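Local coordinates for attaching and effacing protein, pathogenesis factor (Escherichia coli, PDB 4E9L) that probably mediates adhesion of the bacterium to host surfaces as a member of the intimin/invasin family, this piece being a row of immunoglobulin-like domains of that adhesin, at residues 206-211 with 287-292; 233-238 with 267-272. One frame throughout, in Å; residues are numbered along the deposited sequence.

Contact 1: 206-211 with 287-292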
loop_
_atom_site.group_PDB
_atom_site.type_symbol
_atom_site.label_atom_id
_atom_site.label_comp_id
_atom_site.label_asym_id
_atom_site.label_seq_id
_atom_site.Cartn_x
_atom_site.Cartn_y
_atom_site.Cartn_z
ATOM N N VAL A 206 13.533 -3.389 4.182
ATOM C CA VAL A 206 13.584 -1.927 4.363
ATOM C C VAL A 206 14.751 -1.591 5.287
ATOM O O VAL A 206 14.945 -2.270 6.298
ATOM C CB VAL A 206 12.226 -1.342 4.877
ATOM C CG1 VAL A 206 12.311 0.170 5.116
ATOM C CG2 VAL A 206 11.080 -1.670 3.912
ATOM N N LYS A 207 15.543 -0.585 4.916
ATOM C CA LYS A 207 16.673 -0.144 5.734
ATOM C C LYS A 207 16.168 0.592 6.979
ATOM O O LYS A 207 15.196 1.358 6.893
ATOM C CB LYS A 207 17.630 0.733 4.933
ATOM C CG LYS A 207 18.345 -0.018 3.822
ATOM C CD LYS A 207 19.482 0.838 3.277
ATOM C CE LYS A 207 20.341 0.080 2.288
ATOM N NZ LYS A 207 19.737 0.045 0.932
ATOM N N ALA A 208 16.822 0.337 8.140
ATOM C CA ALA A 208 16.475 0.950 9.427
ATOM C C ALA A 208 16.405 2.475 9.286
ATOM O O ALA A 208 17.322 3.084 8.764
ATOM C CB ALA A 208 17.512 0.561 10.494
ATOM N N GLY A 209 15.292 3.059 9.717
ATOM C CA GLY A 209 15.049 4.499 9.615
ATOM C C GLY A 209 14.292 4.891 8.355
ATOM O O GLY A 209 13.793 6.010 8.263
ATOM N N GLU A 210 14.212 3.989 7.357
ATOM C CA GLU A 210 13.544 4.282 6.082
ATOM C C GLU A 210 12.113 3.760 6.104
ATOM O O GLU A 210 11.702 3.049 7.032
ATOM C CB GLU A 210 14.333 3.726 4.863
ATOM C CG GLU A 210 15.804 4.142 4.781
ATOM C CD GLU A 210 16.091 5.631 4.756
ATOM O OE1 GLU A 210 15.260 6.397 4.213
ATOM O OE2 GLU A 210 17.156 6.033 5.280
ATOM N N SER A 211 11.357 4.127 5.092
ATOM C CA SER A 211 9.955 3.771 5.049
ATOM C C SER A 211 9.578 3.067 3.761
ATOM O O SER A 211 10.354 3.077 2.795
ATOM C CB SER A 211 9.132 5.046 5.211
ATOM O OG SER A 211 9.355 5.895 4.099
ATOM N N LEU A 287 7.758 -7.952 6.400
ATOM C CA LEU A 287 8.998 -7.413 5.883
ATOM C C LEU A 287 10.131 -7.638 6.868
ATOM O O LEU A 287 9.900 -7.955 8.048
ATOM C CB LEU A 287 8.901 -5.947 5.379
ATOM C CG LEU A 287 8.659 -4.788 6.359
ATOM C CD1 LEU A 287 9.988 -4.266 6.964
ATOM C CD2 LEU A 287 8.095 -3.599 5.603
ATOM N N THR A 288 11.345 -7.522 6.362
ATOM C CA THR A 288 12.551 -7.607 7.157
ATOM C C THR A 288 13.145 -6.212 7.215
ATOM O O THR A 288 13.398 -5.586 6.165
ATOM C CB THR A 288 13.526 -8.636 6.543
ATOM O OG1 THR A 288 12.924 -9.925 6.648
ATOM C CG2 THR A 288 14.864 -8.682 7.259
ATOM N N VAL A 289 13.398 -5.731 8.429
ATOM C CA VAL A 289 14.131 -4.477 8.606
ATOM C C VAL A 289 15.626 -4.875 8.622
ATOM O O VAL A 289 16.061 -5.678 9.448
ATOM C CB VAL A 289 13.711 -3.619 9.830
ATOM C CG1 VAL A 289 14.486 -2.288 9.870
ATOM C CG2 VAL A 289 12.203 -3.361 9.843
ATOM N N ILE A 290 16.379 -4.356 7.668
ATOM C CA ILE A 290 17.817 -4.582 7.537
ATOM C C ILE A 290 18.547 -3.348 8.053
ATOM O O ILE A 290 17.877 -2.370 8.388
ATOM C CB ILE A 290 18.168 -4.974 6.078
ATOM C CG1 ILE A 290 17.900 -3.808 5.067
ATOM C CG2 ILE A 290 17.409 -6.281 5.690
ATOM C CD1 ILE A 290 18.556 -3.996 3.629
ATOM N N ALA A 291 19.900 -3.365 8.137
ATOM C CA ALA A 291 20.627 -2.188 8.631
ATOM C C ALA A 291 20.344 -0.935 7.812
ATOM O O ALA A 291 20.073 -1.016 6.605
ATOM C CB ALA A 291 22.139 -2.460 8.694
ATOM N N GLY A 292 20.413 0.221 8.470
ATOM C CA GLY A 292 20.204 1.496 7.798
ATOM C C GLY A 292 21.356 1.836 6.864
ATOM O O GLY A 292 22.307 1.046 6.701
#
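Val206 is gripped on both of its backbone polar atoms by the strand that ends at Ile290. Its N donates to Thr288 O at 3.0 Å, and its O receives Ile290 N at 2.9 Å. A third bond, Ala208 N to Ile290 O, is equally short but more bent, 137° at the hydrogen, as the chain leaves the strand for a turn. This alternation, with Val206 facing Val289 and Lys207 facing Ile290, is that of parallel pairing. Val206 O also takes a CA-H...O contact from Val289 CA at 3.3 Å. The carbonyl of Lys207 turns back within its own segment to accept Glu210 N at 2.8 Å, closing a type II turn in which Gly209 has a positive phi of 93°. Of the side chains, CG2 of Val206 touches Leu287 CD2 at 3.9 Å, while CG1 of Val289, anti to its backbone N (chi1 -177°), packs against Ala208 CA. On the other face the aliphatic stem of Lys207 crosses Ile290 obliquely, its CG 4.0 Å from Ile290 CD1, before the amine leads away. Thr288 OG1 is satisfied by Glu268, Gly292 N by the carboxylate of Asp322, and Glu210 O by the hydroxyl of Thr262. The short strand 205-207 forms one margin of a mixed four-stranded sheet, beside strand 278-290, whose other neighbour is strand 267-275; Val206 and Leu287 face Thr212 of strand 211-217 in the opposing sheet of this immunoglobulin-like sandwich.

Contact 2: 233-238 with 267-272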
loop_
_atom_site.group_PDB
_atom_site.type_symbol
_atom_site.label_atom_id
_atom_site.label_comp_id
_atom_site.label_asym_id
_atom_site.label_seq_id
_atom_site.Cartn_x
_atom_site.Cartn_y
_atom_site.Cartn_z
ATOM N N ALA A 233 -3.619 0.490 12.396
ATOM C CA ALA A 233 -2.741 -0.641 12.120
ATOM C C ALA A 233 -2.124 -1.176 13.372
ATOM O O ALA A 233 -1.931 -0.454 14.360
ATOM C CB ALA A 233 -1.642 -0.249 11.118
ATOM N N SER A 234 -1.777 -2.448 13.311
ATOM C CA SER A 234 -1.079 -3.154 14.373
ATOM C C SER A 234 0.285 -3.587 13.784
ATOM O O SER A 234 0.333 -4.135 12.670
ATOM C CB SER A 234 -1.884 -4.383 14.791
ATOM O OG SER A 234 -1.159 -5.125 15.752
ATOM N N LEU A 235 1.370 -3.332 14.526
ATOM C CA LEU A 235 2.735 -3.718 14.159
ATOM C C LEU A 235 3.227 -4.747 15.173
ATOM O O LEU A 235 3.103 -4.526 16.372
ATOM C CB LEU A 235 3.692 -2.497 14.144
ATOM C CG LEU A 235 3.453 -1.413 13.077
ATOM C CD1 LEU A 235 4.571 -0.385 13.108
ATOM C CD2 LEU A 235 3.421 -2.010 11.652
ATOM N N THR A 236 3.749 -5.870 14.703
ATOM C CA THR A 236 4.267 -6.933 15.579
ATOM C C THR A 236 5.622 -7.425 15.065
ATOM O O THR A 236 6.010 -7.107 13.939
ATOM C CB THR A 236 3.259 -8.082 15.757
ATOM O OG1 THR A 236 2.930 -8.631 14.481
ATOM C CG2 THR A 236 1.995 -7.665 16.496
ATOM N N GLY A 237 6.326 -8.184 15.904
ATOM C CA GLY A 237 7.624 -8.741 15.560
ATOM C C GLY A 237 8.756 -7.971 16.198
ATOM O O GLY A 237 8.548 -6.893 16.774
ATOM N N THR A 238 9.957 -8.539 16.117
ATOM C CA THR A 238 11.210 -7.997 16.674
ATOM C C THR A 238 11.390 -6.516 16.340
ATOM O O THR A 238 11.701 -5.709 17.208
ATOM C CB THR A 238 12.392 -8.838 16.132
ATOM O OG1 THR A 238 12.230 -10.195 16.547
ATOM C CG2 THR A 238 13.759 -8.311 16.565
ATOM N N GLY A 267 15.299 -6.713 12.004
ATOM C CA GLY A 267 14.589 -7.968 12.201
ATOM C C GLY A 267 13.234 -8.001 11.525
ATOM O O GLY A 267 12.898 -7.113 10.732
ATOM N N GLU A 268 12.437 -9.025 11.855
ATOM C CA GLU A 268 11.107 -9.194 11.291
ATOM C C GLU A 268 10.101 -8.177 11.819
ATOM O O GLU A 268 10.111 -7.809 12.992
ATOM C CB GLU A 268 10.574 -10.632 11.486
ATOM C CG GLU A 268 11.318 -11.706 10.700
ATOM C CD GLU A 268 11.496 -11.495 9.203
ATOM O OE1 GLU A 268 10.486 -11.258 8.499
ATOM O OE2 GLU A 268 12.653 -11.598 8.732
ATOM N N LEU A 269 9.217 -7.762 10.934
ATOM C CA LEU A 269 8.131 -6.832 11.189
ATOM C C LEU A 269 6.889 -7.284 10.401
ATOM O O LEU A 269 6.994 -7.625 9.222
ATOM C CB LEU A 269 8.586 -5.425 10.721
ATOM C CG LEU A 269 7.612 -4.260 10.882
ATOM C CD1 LEU A 269 7.117 -4.164 12.294
ATOM C CD2 LEU A 269 8.287 -2.948 10.518
ATOM N N ARG A 270 5.728 -7.283 11.058
ATOM C CA ARG A 270 4.451 -7.641 10.434
ATOM C C ARG A 270 3.483 -6.489 10.623
ATOM O O ARG A 270 3.449 -5.894 11.705
ATOM C CB ARG A 270 3.864 -8.934 11.036
ATOM C CG ARG A 270 4.653 -10.183 10.665
ATOM C CD ARG A 270 4.157 -11.444 11.363
ATOM N NE ARG A 270 4.276 -11.383 12.824
ATOM C CZ ARG A 270 5.394 -11.610 13.507
ATOM N NH1 ARG A 270 6.526 -11.893 12.870
ATOM N NH2 ARG A 270 5.393 -11.540 14.830
ATOM N N VAL A 271 2.720 -6.156 9.562
ATOM C CA VAL A 271 1.749 -5.082 9.582
ATOM C C VAL A 271 0.368 -5.619 9.280
ATOM O O VAL A 271 0.144 -6.229 8.232
ATOM C CB VAL A 271 2.130 -3.844 8.702
ATOM C CG1 VAL A 271 2.464 -4.228 7.269
ATOM C CG2 VAL A 271 1.044 -2.753 8.741
ATOM N N MET A 272 -0.552 -5.376 10.198
ATOM C CA MET A 272 -1.944 -5.760 10.042
ATOM C C MET A 272 -2.810 -4.487 10.069
ATOM O O MET A 272 -2.931 -3.872 11.129
ATOM C CB MET A 272 -2.365 -6.767 11.134
ATOM C CG MET A 272 -3.861 -7.152 11.104
ATOM S SD MET A 272 -4.395 -7.777 9.487
ATOM C CE MET A 272 -3.764 -9.487 9.613
HETATM O O HOH W 1 0.993 -7.464 13.017
HETATM O O HOH W 2 13.990 -11.135 14.022
#
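Leu235 and Val271 form a non-hydrogen-bonded antiparallel pair whose side chains lie side by side and point the same way. CD2 of Leu235 rests 3.7 Å from Val271 CB and almost as near CG2. Leu235 CB has Leu269 CD1 at 4.2 Å, and Ala233 adds a looser methyl contact to Val271. On the reverse face Thr236 and Arg270 cross at about a right angle. Thr236 OG1 sits between its own N and carbonyl carbon (chi1 58°), 3.6 Å from Arg270 CB, and binds a water at 2.7 Å that donates weakly to Arg270 O. In the conformer given, one of two deposited, one face of the Arg270 guanidinium lies over Thr236 C, and NH2 is 3.7 Å from Gly237 CA. Two pairs of reciprocal backbone bonds, Ser234 with Met272 and Thr236 with Arg270, fix this register; the N-to-C directions of strands 233-236 and 267-272 are at 163°, close to antiparallel. Strand 231-236 is outermost in its sheet, and strand 267-275 lies between it and strand 278-290, antiparallel to both; the Leu235, Leu269 and Val271 face meets Val245 of strand 244-252 and Leu260 of strand 255-261 across the sandwich.

In the fold
Both contacts belong to one mixed sheet, in the order 205-207, 278-290, 267-275, 231-236, so contact 1 joins one margin to the interior and contact 2 the other. Their inner strands are neighbours: Val289 N probably bonds Gly267 O at 2.7 Å, and Val289 CG2 packs on Leu269 CD2. The centres lie about 12 Å apart, and contact 2 is nested within the loop that contact 1 closes. Contact 1 is parallel, short and partly buried, ending in a turn; contact 2 is antiparallel, longer and more superficial, with water and an arginine on its outer face. Each nevertheless turns an apolar face toward the opposing sheet.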